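Local coordinates for protein tapirin (Caldicellulosiruptor hydrothermalis, PDB 6N2C) that binds cellulose, probably through its C-terminal beta-helix domain, which carries a zinc ion, and so probably attaches the thermophilic bacterium to plant biomass, at residues E287-A292 against T309-A314; N245-N250 against N266-N271. One frame throughout, in Å; residues are numbered along the deposited sequence. Where two conformers were deposited one is given.

Contact 1: E287-A292 against T309-A314; sequences EIVANA and TINEFA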
ATOM      1  N   GLU A 287      -6.153   3.885  -9.416  1.00 15.61           N
ATOM      2  CA  GLU A 287      -4.771   3.865  -9.874  1.00 16.91           C
ATOM      3  C   GLU A 287      -3.820   3.617  -8.743  1.00 15.91           C
ATOM      4  O   GLU A 287      -3.943   4.251  -7.710  1.00 16.11           O
ATOM      5  CB  GLU A 287      -4.452   5.228 -10.480  1.00 19.85           C
ATOM      6  CG  GLU A 287      -3.033   5.328 -11.022  1.00 24.99           C
ATOM      7  CD  GLU A 287      -2.645   6.688 -11.644  1.00 29.86           C
ATOM      8  OE1 GLU A 287      -3.382   7.692 -11.530  1.00 38.77           O
ATOM      9  OE2 GLU A 287      -1.613   6.715 -12.338  1.00 31.50           O
ATOM     10  N   ILE A 288      -2.830   2.758  -8.982  1.00 14.73           N
ATOM     11  CA  ILE A 288      -1.694   2.567  -8.059  1.00 16.44           C
ATOM     12  C   ILE A 288      -0.474   2.921  -8.885  1.00 16.65           C
ATOM     13  O   ILE A 288      -0.282   2.395  -9.992  1.00 19.75           O
ATOM     14  CB  ILE A 288      -1.619   1.154  -7.599  1.00 16.78           C
ATOM     15  CG1 ILE A 288      -2.835   0.855  -6.709  1.00 16.86           C
ATOM     16  CG2 ILE A 288      -0.350   0.963  -6.741  1.00 19.51           C
ATOM     17  CD1 ILE A 288      -2.778  -0.465  -6.071  1.00 17.43           C
ATOM     18  N   VAL A 289       0.373   3.803  -8.390  1.00 15.39           N
ATOM     19  CA  VAL A 289       1.701   3.968  -9.005  1.00 17.65           C
ATOM     20  C   VAL A 289       2.751   3.517  -7.966  1.00 18.32           C
ATOM     21  O   VAL A 289       2.792   4.098  -6.894  1.00 17.17           O
ATOM     22  CB  VAL A 289       1.973   5.470  -9.266  1.00 21.12           C
ATOM     23  CG1 VAL A 289       3.351   5.651  -9.954  1.00 22.29           C
ATOM     24  CG2 VAL A 289       0.899   6.101 -10.136  1.00 26.54           C
ATOM     25  N   ALA A 290       3.455   2.434  -8.202  1.00 16.53           N
ATOM     26  CA  ALA A 290       4.384   1.898  -7.241  1.00 17.67           C
ATOM     27  C   ALA A 290       5.779   1.730  -7.816  1.00 19.15           C
ATOM     28  O   ALA A 290       6.006   1.628  -9.020  1.00 19.48           O
ATOM     29  CB  ALA A 290       3.889   0.551  -6.776  1.00 17.51           C
ATOM     30  N   ASN A 291       6.752   1.673  -6.915  0.51 18.80           N
ATOM     31  CA  ASN A 291       8.110   1.271  -7.265  0.51 19.47           C
ATOM     32  C   ASN A 291       8.254  -0.193  -6.927  0.51 18.05           C
ATOM     33  O   ASN A 291       8.104  -1.016  -7.824  0.51 17.68           O
ATOM     34  CB  ASN A 291       9.127   2.203  -6.574  0.51 21.33           C
ATOM     35  CG  ASN A 291       9.140   3.644  -7.140  0.51 26.19           C
ATOM     36  OD1 ASN A 291       8.657   3.969  -8.268  0.51 24.92           O
ATOM     37  ND2 ASN A 291       9.694   4.555  -6.317  0.51 30.86           N
ATOM     38  N   ALA A 292       8.493  -0.589  -5.653  1.00 14.52           N
ATOM     39  CA  ALA A 292       8.456  -1.978  -5.273  1.00 16.42           C
ATOM     40  C   ALA A 292       7.121  -2.261  -4.590  1.00 14.13           C
ATOM     41  O   ALA A 292       6.696  -1.494  -3.712  1.00 16.27           O
ATOM     42  CB  ALA A 292       9.632  -2.298  -4.318  1.00 17.80           C
ATOM     43  N   THR A 309       0.685   0.751 -12.255  1.00 14.22           N
ATOM     44  CA  THR A 309       1.932   0.982 -12.900  1.00 17.11           C
ATOM     45  C   THR A 309       3.092   0.545 -11.976  1.00 17.78           C
ATOM     46  O   THR A 309       3.119   0.999 -10.795  1.00 17.74           O
ATOM     47  CB  THR A 309       2.065   2.475 -13.229  1.00 19.68           C
ATOM     48  OG1 THR A 309       1.024   2.854 -14.157  1.00 21.15           O
ATOM     49  CG2 THR A 309       3.356   2.734 -13.873  1.00 20.56           C
ATOM     50  N   ILE A 310       3.982  -0.314 -12.453  1.00 16.75           N
ATOM     51  CA  ILE A 310       5.100  -0.850 -11.666  1.00 17.83           C
ATOM     52  C   ILE A 310       6.412  -0.313 -12.209  1.00 19.78           C
ATOM     53  O   ILE A 310       6.751  -0.546 -13.391  1.00 16.44           O
ATOM     54  CB  ILE A 310       5.148  -2.398 -11.721  1.00 18.39           C
ATOM     55  CG1 ILE A 310       3.840  -3.038 -11.250  1.00 16.20           C
ATOM     56  CG2 ILE A 310       6.352  -2.998 -10.946  1.00 17.76           C
ATOM     57  CD1 ILE A 310       3.393  -2.715  -9.858  1.00 17.29           C
ATOM     58  N   ASN A 311       7.146   0.451 -11.371  1.00 17.02           N
ATOM     59  CA  ASN A 311       8.437   1.031 -11.713  1.00 19.50           C
ATOM     60  C   ASN A 311       9.665   0.125 -11.422  1.00 20.48           C
ATOM     61  O   ASN A 311      10.667   0.194 -12.169  1.00 23.65           O
ATOM     62  CB  ASN A 311       8.548   2.430 -11.085  1.00 18.88           C
ATOM     63  CG  ASN A 311       7.653   3.423 -11.788  1.00 25.52           C
ATOM     64  OD1 ASN A 311       7.943   3.791 -12.914  1.00 29.59           O
ATOM     65  ND2 ASN A 311       6.672   3.954 -11.109  1.00 28.22           N
ATOM     66  N   GLU A 312       9.582  -0.744 -10.421  0.58 18.16           N
ATOM     67  CA  GLU A 312      10.663  -1.664 -10.122  0.58 18.37           C
ATOM     68  C   GLU A 312      10.227  -3.106 -10.123  0.58 19.08           C
ATOM     69  O   GLU A 312      10.721  -3.878 -10.973  0.58 18.99           O
ATOM     70  CB  GLU A 312      11.335  -1.309  -8.793  0.58 19.32           C
ATOM     71  CG  GLU A 312      11.991   0.043  -8.802  0.58 22.21           C
ATOM     72  CD  GLU A 312      13.323   0.132  -9.539  0.58 25.94           C
ATOM     73  OE1 GLU A 312      13.677   1.288  -9.837  0.58 34.35           O
ATOM     74  OE2 GLU A 312      14.008  -0.890  -9.781  0.58 27.37           O
ATOM     75  N   PHE A 313       9.339  -3.505  -9.206  1.00 14.67           N
ATOM     76  CA  PHE A 313       8.808  -4.842  -9.299  1.00 15.51           C
ATOM     77  C   PHE A 313       7.531  -5.003  -8.491  1.00 16.52           C
ATOM     78  O   PHE A 313       7.232  -4.179  -7.601  1.00 15.25           O
ATOM     79  CB  PHE A 313       9.840  -5.921  -8.881  1.00 16.88           C
ATOM     80  CG  PHE A 313      10.241  -5.817  -7.442  1.00 17.79           C
ATOM     81  CD1 PHE A 313       9.409  -6.339  -6.456  1.00 17.07           C
ATOM     82  CD2 PHE A 313      11.420  -5.164  -7.068  1.00 19.62           C
ATOM     83  CE1 PHE A 313       9.758  -6.211  -5.076  1.00 19.43           C
ATOM     84  CE2 PHE A 313      11.736  -5.020  -5.682  1.00 20.84           C
ATOM     85  CZ  PHE A 313      10.918  -5.587  -4.704  1.00 17.93           C
ATOM     86  N   ALA A 314       6.808  -6.083  -8.829  1.00 16.12           N
ATOM     87  CA  ALA A 314       5.742  -6.574  -7.977  1.00 15.18           C
ATOM     88  C   ALA A 314       5.991  -8.009  -7.711  1.00 16.85           C
ATOM     89  O   ALA A 314       6.265  -8.810  -8.650  1.00 17.67           O
ATOM     90  CB  ALA A 314       4.385  -6.330  -8.647  1.00 15.59           C
TER
HETATM   91  O   HOH W   1      -0.539   4.020 -12.405  0.48 17.19           O
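At the corner, N311 reaches across to the carbonyl of A290 in the preceding coil. Its CB lies 3.4 Å from A290 O; with chi1 at -72°, CG stands beside the backbone N and 3.7 Å from A290 O, and at the tip ND2 bonds to A290 O at 3.2 Å. That bond is bent, the amide nitrogen sitting above the carbonyl plane, whereas N311 N reaches the same oxygen at 2.9 Å much closer to the plane, so A290 O is gripped by both nitrogens of one residue. The next carbonyl round the corner is also shared: N291 O accepts from E312 N and F313 N, both on the same face of its plane. This goes with a beta bulge, since A290 pairs with I310 but A292 with F313. Beyond it, A292 CB makes a CH-pi contact over one face of the F313 ring, 3.9 Å from its centroid, and F294 meets the same ring at a steep angle. Before the corner, T309 N binds I288 O and A290 N binds T309 O, both nearly straight. Parallel pairing carried round a corner from one face to the next is characteristic of successive coils in a beta-helix; here the corner holds a bulge.

Contact 2: N245-N250 against N266-N271; sequences NKVVVN and NRLESN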
ATOM      1  N   ASN A 245     -10.384   9.192  -3.294  1.00 17.50           N
ATOM      2  CA  ASN A 245      -9.311   9.518  -2.300  1.00 17.78           C
ATOM      3  C   ASN A 245      -8.008   9.447  -3.026  1.00 17.91           C
ATOM      4  O   ASN A 245      -7.749   8.466  -3.843  1.00 18.54           O
ATOM      5  CB  ASN A 245      -9.270   8.507  -1.209  1.00 18.02           C
ATOM      6  CG  ASN A 245     -10.583   8.370  -0.447  1.00 19.32           C
ATOM      7  OD1 ASN A 245     -11.006   7.261  -0.203  1.00 18.70           O
ATOM      8  ND2 ASN A 245     -11.185   9.469   0.010  1.00 18.27           N
ATOM      9  N   LYS A 246      -7.103  10.392  -2.717  0.56 17.09           N
ATOM     10  CA  LYS A 246      -5.785  10.453  -3.362  0.56 17.36           C
ATOM     11  C   LYS A 246      -4.700  10.405  -2.257  0.56 15.80           C
ATOM     12  O   LYS A 246      -4.578  11.369  -1.482  0.56 15.15           O
ATOM     13  CB  LYS A 246      -5.629  11.691  -4.226  0.56 21.08           C
ATOM     14  CG  LYS A 246      -6.856  12.102  -5.087  0.56 22.99           C
ATOM     15  CD  LYS A 246      -7.244  11.127  -6.148  0.56 23.82           C
ATOM     16  CE  LYS A 246      -8.497  11.611  -6.875  0.56 24.36           C
ATOM     17  NZ  LYS A 246      -8.663  10.848  -8.142  0.56 24.34           N
ATOM     18  N   VAL A 247      -3.935   9.328  -2.228  1.00 16.15           N
ATOM     19  CA  VAL A 247      -2.994   9.018  -1.089  1.00 15.82           C
ATOM     20  C   VAL A 247      -1.612   8.990  -1.693  1.00 16.81           C
ATOM     21  O   VAL A 247      -1.381   8.323  -2.700  1.00 16.35           O
ATOM     22  CB  VAL A 247      -3.334   7.713  -0.430  1.00 15.78           C
ATOM     23  CG1 VAL A 247      -2.275   7.302   0.626  1.00 16.16           C
ATOM     24  CG2 VAL A 247      -4.685   7.814   0.271  1.00 18.41           C
ATOM     25  N   VAL A 248      -0.640   9.675  -1.043  1.00 14.72           N
ATOM     26  CA  VAL A 248       0.717   9.739  -1.517  1.00 15.14           C
ATOM     27  C   VAL A 248       1.602   9.365  -0.298  1.00 15.94           C
ATOM     28  O   VAL A 248       1.507  10.069   0.709  1.00 16.86           O
ATOM     29  CB  VAL A 248       1.128  11.184  -1.965  1.00 18.49           C
ATOM     30  CG1 VAL A 248       2.545  11.141  -2.518  1.00 19.89           C
ATOM     31  CG2 VAL A 248       0.192  11.650  -3.082  1.00 20.82           C
ATOM     32  N   VAL A 249       2.353   8.280  -0.443  1.00 15.31           N
ATOM     33  CA  VAL A 249       3.236   7.755   0.622  1.00 16.00           C
ATOM     34  C   VAL A 249       4.639   7.718   0.026  1.00 16.92           C
ATOM     35  O   VAL A 249       4.965   6.899  -0.849  1.00 17.29           O
ATOM     36  CB  VAL A 249       2.821   6.380   1.158  1.00 17.32           C
ATOM     37  CG1 VAL A 249       3.767   6.065   2.343  1.00 16.48           C
ATOM     38  CG2 VAL A 249       1.387   6.420   1.629  1.00 16.35           C
ATOM     39  N   ASN A 250       5.493   8.614   0.505  0.52 17.09           N
ATOM     40  CA  ASN A 250       6.847   8.759  -0.103  0.52 17.36           C
ATOM     41  C   ASN A 250       7.702   7.527   0.112  0.52 17.04           C
ATOM     42  O   ASN A 250       8.351   7.012  -0.826  0.52 15.88           O
ATOM     43  CB  ASN A 250       7.544  10.008   0.394  0.52 19.48           C
ATOM     44  CG  ASN A 250       8.759  10.355  -0.431  0.52 22.14           C
ATOM     45  OD1 ASN A 250       8.694  10.362  -1.662  0.52 24.73           O
ATOM     46  ND2 ASN A 250       9.886  10.572   0.231  0.52 21.96           N
ATOM     47  N   ASN A 266      -9.941   6.350  -6.968  1.00 15.78           N
ATOM     48  CA  ASN A 266      -8.905   6.515  -5.934  1.00 17.08           C
ATOM     49  C   ASN A 266      -7.564   6.470  -6.612  1.00 19.20           C
ATOM     50  O   ASN A 266      -7.396   5.837  -7.679  1.00 17.39           O
ATOM     51  CB  ASN A 266      -9.012   5.400  -4.968  1.00 17.01           C
ATOM     52  CG  ASN A 266     -10.364   5.320  -4.268  1.00 16.40           C
ATOM     53  OD1 ASN A 266     -10.679   6.141  -3.412  1.00 16.77           O
ATOM     54  ND2 ASN A 266     -11.141   4.314  -4.605  1.00 13.74           N
ATOM     55  N   ARG A 267      -6.530   7.009  -5.898  1.00 18.01           N
ATOM     56  CA  ARG A 267      -5.175   6.970  -6.410  1.00 17.60           C
ATOM     57  C   ARG A 267      -4.248   6.725  -5.208  1.00 16.38           C
ATOM     58  O   ARG A 267      -4.439   7.367  -4.168  1.00 14.09           O
ATOM     59  CB  ARG A 267      -4.821   8.290  -7.043  1.00 19.97           C
ATOM     60  CG  ARG A 267      -3.439   8.293  -7.691  1.00 20.26           C
ATOM     61  CD  ARG A 267      -3.148   9.592  -8.515  1.00 24.51           C
ATOM     62  NE  ARG A 267      -1.869   9.552  -9.194  1.00 25.75           N
ATOM     63  CZ  ARG A 267      -0.672   9.930  -8.700  1.00 34.77           C
ATOM     64  NH1 ARG A 267      -0.493  10.468  -7.471  1.00 32.28           N
ATOM     65  NH2 ARG A 267       0.414   9.778  -9.480  1.00 37.27           N
ATOM     66  N   LEU A 268      -3.351   5.794  -5.386  1.00 15.12           N
ATOM     67  CA  LEU A 268      -2.286   5.499  -4.384  1.00 15.21           C
ATOM     68  C   LEU A 268      -0.974   5.631  -5.094  1.00 17.44           C
ATOM     69  O   LEU A 268      -0.662   4.835  -5.985  1.00 15.53           O
ATOM     70  CB  LEU A 268      -2.452   4.086  -3.878  1.00 15.25           C
ATOM     71  CG  LEU A 268      -1.491   3.556  -2.796  1.00 16.98           C
ATOM     72  CD1 LEU A 268      -1.379   4.565  -1.688  1.00 22.96           C
ATOM     73  CD2 LEU A 268      -1.970   2.215  -2.315  1.00 18.67           C
ATOM     74  N   GLU A 269      -0.140   6.566  -4.626  1.00 14.65           N
ATOM     75  CA  GLU A 269       1.179   6.787  -5.123  1.00 16.91           C
ATOM     76  C   GLU A 269       2.178   6.362  -4.013  1.00 16.50           C
ATOM     77  O   GLU A 269       2.092   6.916  -2.908  1.00 15.19           O
ATOM     78  CB  GLU A 269       1.370   8.228  -5.449  1.00 17.65           C
ATOM     79  CG  GLU A 269       2.776   8.566  -5.990  1.00 22.80           C
ATOM     80  CD  GLU A 269       2.964  10.084  -6.289  1.00 27.95           C
ATOM     81  OE1 GLU A 269       1.910  10.792  -6.562  1.00 22.52           O
ATOM     82  OE2 GLU A 269       4.166  10.559  -6.077  1.00 28.05           O
ATOM     83  N   SER A 270       2.978   5.356  -4.314  1.00 15.39           N
ATOM     84  CA  SER A 270       3.991   4.787  -3.383  1.00 16.84           C
ATOM     85  C   SER A 270       5.356   4.935  -4.054  1.00 17.68           C
ATOM     86  O   SER A 270       5.641   4.318  -5.097  1.00 16.75           O
ATOM     87  CB  SER A 270       3.656   3.326  -3.056  1.00 15.22           C
ATOM     88  OG  SER A 270       4.755   2.683  -2.387  1.00 16.46           O
ATOM     89  N   ASN A 271       6.178   5.812  -3.499  1.00 17.78           N
ATOM     90  CA  ASN A 271       7.476   6.168  -4.138  1.00 18.74           C
ATOM     91  C   ASN A 271       8.650   5.339  -3.665  1.00 22.61           C
ATOM     92  O   ASN A 271       9.734   5.526  -4.122  1.00 26.56           O
ATOM     93  CB  ASN A 271       7.729   7.641  -3.995  1.00 21.25           C
ATOM     94  CG  ASN A 271       6.694   8.415  -4.703  1.00 24.78           C
ATOM     95  OD1 ASN A 271       6.355   8.036  -5.815  1.00 27.94           O
ATOM     96  ND2 ASN A 271       6.172   9.428  -4.113  1.00 23.47           N
TER
HETATM   97  O   HOH W   2      -2.340  10.156  -5.135  0.67 17.46           O
HETATM   98  O   HOH W   3       5.133   4.069  -0.178  0.86 15.06           O
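V248 CG1 (chi1 -177°) and E269 CG (chi1 180°) both stand anti to their backbone N, which lays the two side chains side by side, with V248 CG1 3.9 Å from E269 CD. R267 runs extended to NE, and its NH1 donates to E269 OE1 at 2.6 Å, a salt bridge in the guanidinium plane that uses the anti lone pair. E269 OE2 accepts from N271 ND2 at 3.0 Å, so both carboxylate oxygens are held. K246 crosses R267 at about a right angle, and its NZ bonds to N265 O. On the other face V247 and L268 point the same way, with V247 CG1 and L268 CD1 3.7 Å apart in the buried interior. N245 and N266 likewise lie side by side; N266 OD1 accepts from N245 N at 3.1 Å, N245 OD1 accepts from G242 N, and N245 ND2 and N266 ND2 bond to R216 O and N262 O respectively. The two segments exchange five backbone hydrogen bonds, from R267 N to N245 O through to N271 N to V249 O. Strands in register 7° from parallel, with stacked asparagines and aliphatic side chains inside, are characteristic of a parallel beta-helix.

How the contacts relate
Contact 2 and the first part of contact 1 share one face of the beta-helix; contact 1 then turns the corner onto the next. Their centres are about 11 Å apart, and they follow one another along the chain. Strand 267-270 of contact 2 is the direct neighbour of strand 287-290 of contact 1, so four successive coils are joined edge to edge. The seam is made by probable hydrogen bonds, V289 N to L268 O at 2.8 Å and L268 N to E287 O at 2.9 Å. On the face bearing R267, E269 and V289, V289 CG2 packs 3.8 Å from R267 NH2. Both contacts are away from the zinc site of H530, D532 and E551, although strands 530-532 and 548-552 continue the shared face.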